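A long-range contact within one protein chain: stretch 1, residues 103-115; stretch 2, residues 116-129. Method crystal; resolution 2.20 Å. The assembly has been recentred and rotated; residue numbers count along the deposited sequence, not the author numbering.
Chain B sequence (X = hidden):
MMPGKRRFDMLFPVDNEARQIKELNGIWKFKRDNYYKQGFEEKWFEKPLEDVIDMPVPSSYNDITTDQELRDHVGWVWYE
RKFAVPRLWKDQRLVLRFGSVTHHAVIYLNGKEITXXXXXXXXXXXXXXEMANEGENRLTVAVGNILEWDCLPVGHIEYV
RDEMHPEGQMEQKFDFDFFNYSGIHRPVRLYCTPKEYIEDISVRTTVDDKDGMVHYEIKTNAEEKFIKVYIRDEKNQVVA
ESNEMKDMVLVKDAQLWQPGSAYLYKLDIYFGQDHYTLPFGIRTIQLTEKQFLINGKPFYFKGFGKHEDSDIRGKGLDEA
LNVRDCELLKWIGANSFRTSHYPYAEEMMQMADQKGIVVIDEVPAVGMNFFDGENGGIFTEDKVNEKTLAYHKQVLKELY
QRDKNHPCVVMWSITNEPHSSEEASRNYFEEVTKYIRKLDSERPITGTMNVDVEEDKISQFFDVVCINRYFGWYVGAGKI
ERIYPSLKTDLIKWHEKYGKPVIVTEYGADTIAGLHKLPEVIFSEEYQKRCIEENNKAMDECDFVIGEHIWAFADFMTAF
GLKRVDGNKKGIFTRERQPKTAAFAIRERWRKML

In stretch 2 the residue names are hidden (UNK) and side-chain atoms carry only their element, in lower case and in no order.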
# COMPACT_ATOMS: atom_id res chain seq x y z
N HIS B 103 -9.77 17.41 28.11
CA HIS B 103 -9.23 18.74 28.36
C HIS B 103 -9.52 19.24 29.77
O HIS B 103 -8.74 20.01 30.34
CB HIS B 103 -9.84 19.74 27.38
CG HIS B 103 -9.41 19.54 25.96
ND1 HIS B 103 -8.21 20.00 25.47
CD2 HIS B 103 -10.04 18.95 24.91
CE1 HIS B 103 -8.11 19.71 24.19
NE2 HIS B 103 -9.21 19.06 23.82
N HIS B 104 -10.66 18.81 30.31
CA HIS B 104 -11.21 19.31 31.57
C HIS B 104 -11.40 18.16 32.55
O HIS B 104 -11.82 17.07 32.15
CB HIS B 104 -12.55 20.01 31.33
CG HIS B 104 -12.52 21.00 30.20
ND1 HIS B 104 -11.70 22.10 30.20
CD2 HIS B 104 -13.21 21.04 29.04
CE1 HIS B 104 -11.88 22.78 29.09
NE2 HIS B 104 -12.78 22.16 28.36
N ALA B 105 -11.12 18.41 33.83
CA ALA B 105 -11.18 17.37 34.84
C ALA B 105 -12.00 17.80 36.05
O ALA B 105 -11.92 18.95 36.49
CB ALA B 105 -9.78 16.96 35.30
N VAL B 106 -12.77 16.87 36.59
CA VAL B 106 -13.33 16.98 37.93
C VAL B 106 -12.92 15.71 38.66
O VAL B 106 -13.27 14.61 38.23
CB VAL B 106 -14.86 17.15 37.93
CG1 VAL B 106 -15.39 17.47 39.35
CG2 VAL B 106 -15.27 18.25 36.97
N ILE B 107 -12.16 15.87 39.74
CA ILE B 107 -11.58 14.76 40.49
C ILE B 107 -12.41 14.53 41.75
O ILE B 107 -12.63 15.46 42.53
CB ILE B 107 -10.12 15.07 40.88
CG1 ILE B 107 -9.29 15.50 39.68
CG2 ILE B 107 -9.52 13.89 41.66
CD1 ILE B 107 -9.48 14.66 38.44
N TYR B 108 -12.86 13.29 41.95
CA TYR B 108 -13.60 12.90 43.14
C TYR B 108 -12.81 11.84 43.89
O TYR B 108 -12.19 10.97 43.28
CB TYR B 108 -15.00 12.34 42.82
CG TYR B 108 -15.89 13.25 41.99
CD1 TYR B 108 -15.79 13.27 40.60
CD2 TYR B 108 -16.83 14.07 42.60
CE1 TYR B 108 -16.61 14.10 39.84
CE2 TYR B 108 -17.65 14.89 41.86
CZ TYR B 108 -17.54 14.90 40.47
OH TYR B 108 -18.35 15.72 39.72
N LEU B 109 -12.82 11.94 45.23
CA LEU B 109 -12.16 10.97 46.09
C LEU B 109 -13.19 10.46 47.09
O LEU B 109 -13.74 11.23 47.87
CB LEU B 109 -10.97 11.60 46.82
CG LEU B 109 -10.32 10.74 47.92
CD1 LEU B 109 -9.74 9.48 47.32
CD2 LEU B 109 -9.24 11.52 48.69
N ASN B 110 -13.43 9.15 47.06
CA ASN B 110 -14.43 8.51 47.91
C ASN B 110 -15.79 9.21 47.79
O ASN B 110 -16.51 9.40 48.76
CB ASN B 110 -13.95 8.47 49.36
CG ASN B 110 -12.69 7.63 49.50
OD1 ASN B 110 -12.61 6.54 48.93
ND2 ASN B 110 -11.70 8.14 50.22
N GLY B 111 -16.13 9.61 46.56
CA GLY B 111 -17.41 10.23 46.28
C GLY B 111 -17.47 11.72 46.49
O GLY B 111 -18.53 12.31 46.27
N LYS B 112 -16.36 12.37 46.88
CA LYS B 112 -16.37 13.80 47.16
C LYS B 112 -15.44 14.53 46.19
O LYS B 112 -14.27 14.17 46.06
CB LYS B 112 -15.93 14.09 48.60
CG LYS B 112 -16.58 13.20 49.66
CD LYS B 112 -15.89 13.43 51.01
CE LYS B 112 -14.79 12.38 51.29
NZ LYS B 112 -13.46 12.63 50.60
N GLU B 113 -15.96 15.58 45.56
CA GLU B 113 -15.17 16.39 44.65
C GLU B 113 -14.02 17.08 45.38
O GLU B 113 -14.26 17.86 46.30
CB GLU B 113 -16.06 17.44 43.99
CG GLU B 113 -15.26 18.39 43.12
CD GLU B 113 -16.12 19.39 42.40
OE1 GLU B 113 -17.30 19.08 42.12
OE2 GLU B 113 -15.62 20.49 42.12
N ILE B 114 -12.78 16.81 44.96
CA ILE B 114 -11.62 17.38 45.64
C ILE B 114 -10.87 18.41 44.79
O ILE B 114 -10.16 19.25 45.37
CB ILE B 114 -10.64 16.30 46.15
CG1 ILE B 114 -10.17 15.39 45.01
CG2 ILE B 114 -11.24 15.51 47.32
CD1 ILE B 114 -8.90 14.59 45.35
N THR B 115 -10.97 18.37 43.47
CA THR B 115 -10.36 19.42 42.67
C THR B 115 -10.96 19.42 41.27
O THR B 115 -11.69 18.52 40.87
CB THR B 115 -8.82 19.30 42.62
OG1 THR B 115 -8.25 20.56 42.27
CG2 THR B 115 -8.36 18.27 41.61
N UNK B 116 -10.65 20.50 40.54
CA UNK B 116 -11.05 20.70 39.16
C UNK B 116 -9.86 21.23 38.39
O UNK B 116 -8.96 21.85 38.96
c UNK B 116 -12.17 21.72 39.04
c UNK B 116 -14.43 22.41 39.57
n UNK B 116 -18.03 21.86 39.66
c UNK B 116 -13.51 21.23 39.43
n UNK B 116 -16.74 22.94 38.09
n UNK B 116 -15.77 22.01 39.95
c UNK B 116 -16.85 22.27 39.23
N UNK B 117 -9.86 20.99 37.08
CA UNK B 117 -8.81 21.57 36.26
C UNK B 117 -9.37 21.85 34.87
O UNK B 117 -10.25 21.14 34.37
c UNK B 117 -6.40 21.29 35.56
n UNK B 117 -6.08 21.09 34.22
c UNK B 117 -7.59 20.66 36.21
c UNK B 117 -4.99 21.77 33.92
n UNK B 117 -4.58 22.41 35.01
c UNK B 117 -5.44 22.12 36.05
N UNK B 118 -8.86 22.92 34.26
CA UNK B 118 -9.16 23.31 32.89
C UNK B 118 -7.85 23.37 32.12
O UNK B 118 -6.90 24.03 32.55
c UNK B 118 -10.66 26.67 31.56
c UNK B 118 -9.89 24.66 32.86
n UNK B 118 -11.04 28.78 30.28
c UNK B 118 -10.78 27.32 30.19
c UNK B 118 -10.13 25.23 31.46
N UNK B 119 -7.79 22.65 31.00
CA UNK B 119 -6.54 22.67 30.26
C UNK B 119 -6.01 21.26 30.15
O UNK B 119 -5.81 20.56 31.14
N UNK B 120 -5.78 20.83 28.89
CA UNK B 120 -5.51 19.44 28.61
C UNK B 120 -4.06 18.99 28.57
O UNK B 120 -3.81 17.80 28.31
N UNK B 121 -3.09 19.87 28.81
CA UNK B 121 -1.71 19.48 28.54
C UNK B 121 -0.72 19.90 29.62
O UNK B 121 0.49 19.95 29.35
c UNK B 121 -3.88 18.68 24.08
c UNK B 121 -2.00 18.33 25.51
c UNK B 121 -1.28 20.04 27.18
c UNK B 121 -2.17 19.58 26.07
c UNK B 121 -2.84 17.88 24.51
c UNK B 121 -3.23 20.36 25.65
c UNK B 121 -4.08 19.92 24.65
N UNK B 122 -1.18 20.19 30.83
CA UNK B 122 -0.30 20.61 31.92
C UNK B 122 -0.76 19.98 33.23
O UNK B 122 -1.96 19.80 33.43
c UNK B 122 2.05 22.66 31.27
c UNK B 122 -0.27 22.15 32.06
c UNK B 122 0.57 22.87 31.00
c UNK B 122 0.23 24.36 30.97
N UNK B 123 0.16 19.63 34.11
CA UNK B 123 -0.20 18.84 35.29
C UNK B 123 -0.97 19.64 36.33
O UNK B 123 -0.99 20.88 36.33
c UNK B 123 1.15 18.40 35.85
c UNK B 123 2.08 19.51 35.47
c UNK B 123 1.60 19.95 34.09
N UNK B 124 -1.61 18.91 37.24
CA UNK B 124 -2.23 19.50 38.41
C UNK B 124 -2.21 18.47 39.53
O UNK B 124 -1.96 17.28 39.30
c UNK B 124 -5.50 18.31 38.47
c UNK B 124 -3.65 19.99 38.12
c UNK B 124 -6.39 17.33 38.00
c UNK B 124 -4.59 18.92 37.62
c UNK B 124 -6.36 16.95 36.66
c UNK B 124 -5.45 17.56 35.80
c UNK B 124 -4.58 18.53 36.27
N UNK B 125 -2.43 18.93 40.76
CA UNK B 125 -2.37 18.00 41.88
C UNK B 125 -3.32 18.45 42.99
O UNK B 125 -3.84 19.57 42.98
o UNK B 125 1.61 19.67 44.20
c UNK B 125 -0.25 19.11 42.83
o UNK B 125 1.88 17.96 42.87
c UNK B 125 1.18 18.90 43.33
c UNK B 125 -0.92 17.84 42.38
N UNK B 126 -3.55 17.54 43.93
CA UNK B 126 -4.42 17.79 45.07
C UNK B 126 -3.76 17.19 46.30
O UNK B 126 -3.33 16.03 46.26
c UNK B 126 -5.81 17.16 44.87
N UNK B 127 -3.66 17.98 47.36
CA UNK B 127 -3.20 17.47 48.65
C UNK B 127 -4.34 16.68 49.27
O UNK B 127 -5.40 17.25 49.56
c UNK B 127 -2.77 18.64 49.55
o UNK B 127 -2.71 17.39 51.60
c UNK B 127 -2.11 18.18 50.85
o UNK B 127 -0.99 18.63 51.14
N UNK B 128 -4.17 15.38 49.44
CA UNK B 128 -5.21 14.54 50.02
C UNK B 128 -4.83 14.04 51.41
O UNK B 128 -5.38 13.04 51.89
c UNK B 128 -6.09 13.86 47.78
c UNK B 128 -4.35 12.46 48.93
c UNK B 128 -5.57 13.36 49.11
N UNK B 129 -3.88 14.70 52.07
CA UNK B 129 -3.37 14.24 53.36
C UNK B 129 -4.49 14.00 54.37
O UNK B 129 -4.48 12.99 55.08
c UNK B 129 -2.38 15.25 53.93
o UNK B 129 -1.45 15.64 52.91
c UNK B 129 -1.63 14.65 55.11
O HOH W 1 -7.06 22.06 26.81
O HOH W 2 -7.89 19.07 32.72

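Position 116 carries three carbons, a nitrogen, and then a carbon bearing two more nitrogens. The chain nitrogen lies 2.7 Å from OE2 of Glu113, at the edge of the planar group, so this is Arg116; its NE donates the hydrogen bond of a salt bridge. At 117, one carbon leads to a five-membered ring of three carbons and two nitrogens, which identifies His117. Its CB lies 4.4 Å from Ala105 CB on the same face of the sheet, but the ring leads away from stretch 1.

Position 118 has four carbons in a row ending in nitrogen: Lys118, fully extended, with CG 3.7 Å from His104 ND1 at the edge of that ring. Positions 119 and 120 have no side-chain atoms and are Gly119 and Gly120. The backbone angles of Gly119 (121°/125°) by themselves call for glycine, whereas a CB on Gly120 would come within 2.9 Å of His103 ND1, a clash.

One carbon and a six-carbon ring at 121 give Phe121, whose CE2 approaches His103 CE1 at 4.1 Å, the two rings oblique. Position 122, four carbons forked at the second, is Leu122; position 123, three carbons closing onto the backbone nitrogen, is Pro123. Neither reaches stretch 1.

Position 124 again has one carbon and a six-carbon ring, so it is Phe124. Its CZ lies 3.7 Å from Ala105 CB and its CE2 3.8 Å from Ile107 CG1, the latter at the ring edge. Three carbons, the last carrying two oxygens, make 125 Glu125, which points away. The single carbon at 126 marks Ala126, its CB 4.0 Å from Ile114 CD1. Two carbons, the second with two oxygens, make 127 Asp127, also directed away. At 128, one carbon bearing two others is Val128; its CG1 packs 3.8 Å from Ile114 CD1 and 4.0 Å from Leu109 CD2. Position 129, a carbon carrying one oxygen and one carbon, is Thr129, whose N and OG1 both donate to Asp127 OD1 within stretch 2.

The contact combines strand pairing with apolar packing. Strands 104-109 and 116-118 run antiparallel, and Ala105 and His117 bond reciprocally: Ala105 N to His117 O at 2.9 Å, His117 N to Ala105 O at 3.0 Å. A weak bond from Gly119 N to His103 O (2.9 Å) extends the pairing, and water 1 bridges His103 ND1 and Gly120 N. Strand 124-127 then brings Phe124 and Ala126 toward stretch 1, with Val128 just beyond, completing the apolar contact.

Stretch 2, residues 116-129: RHKGGFLPFEADVT
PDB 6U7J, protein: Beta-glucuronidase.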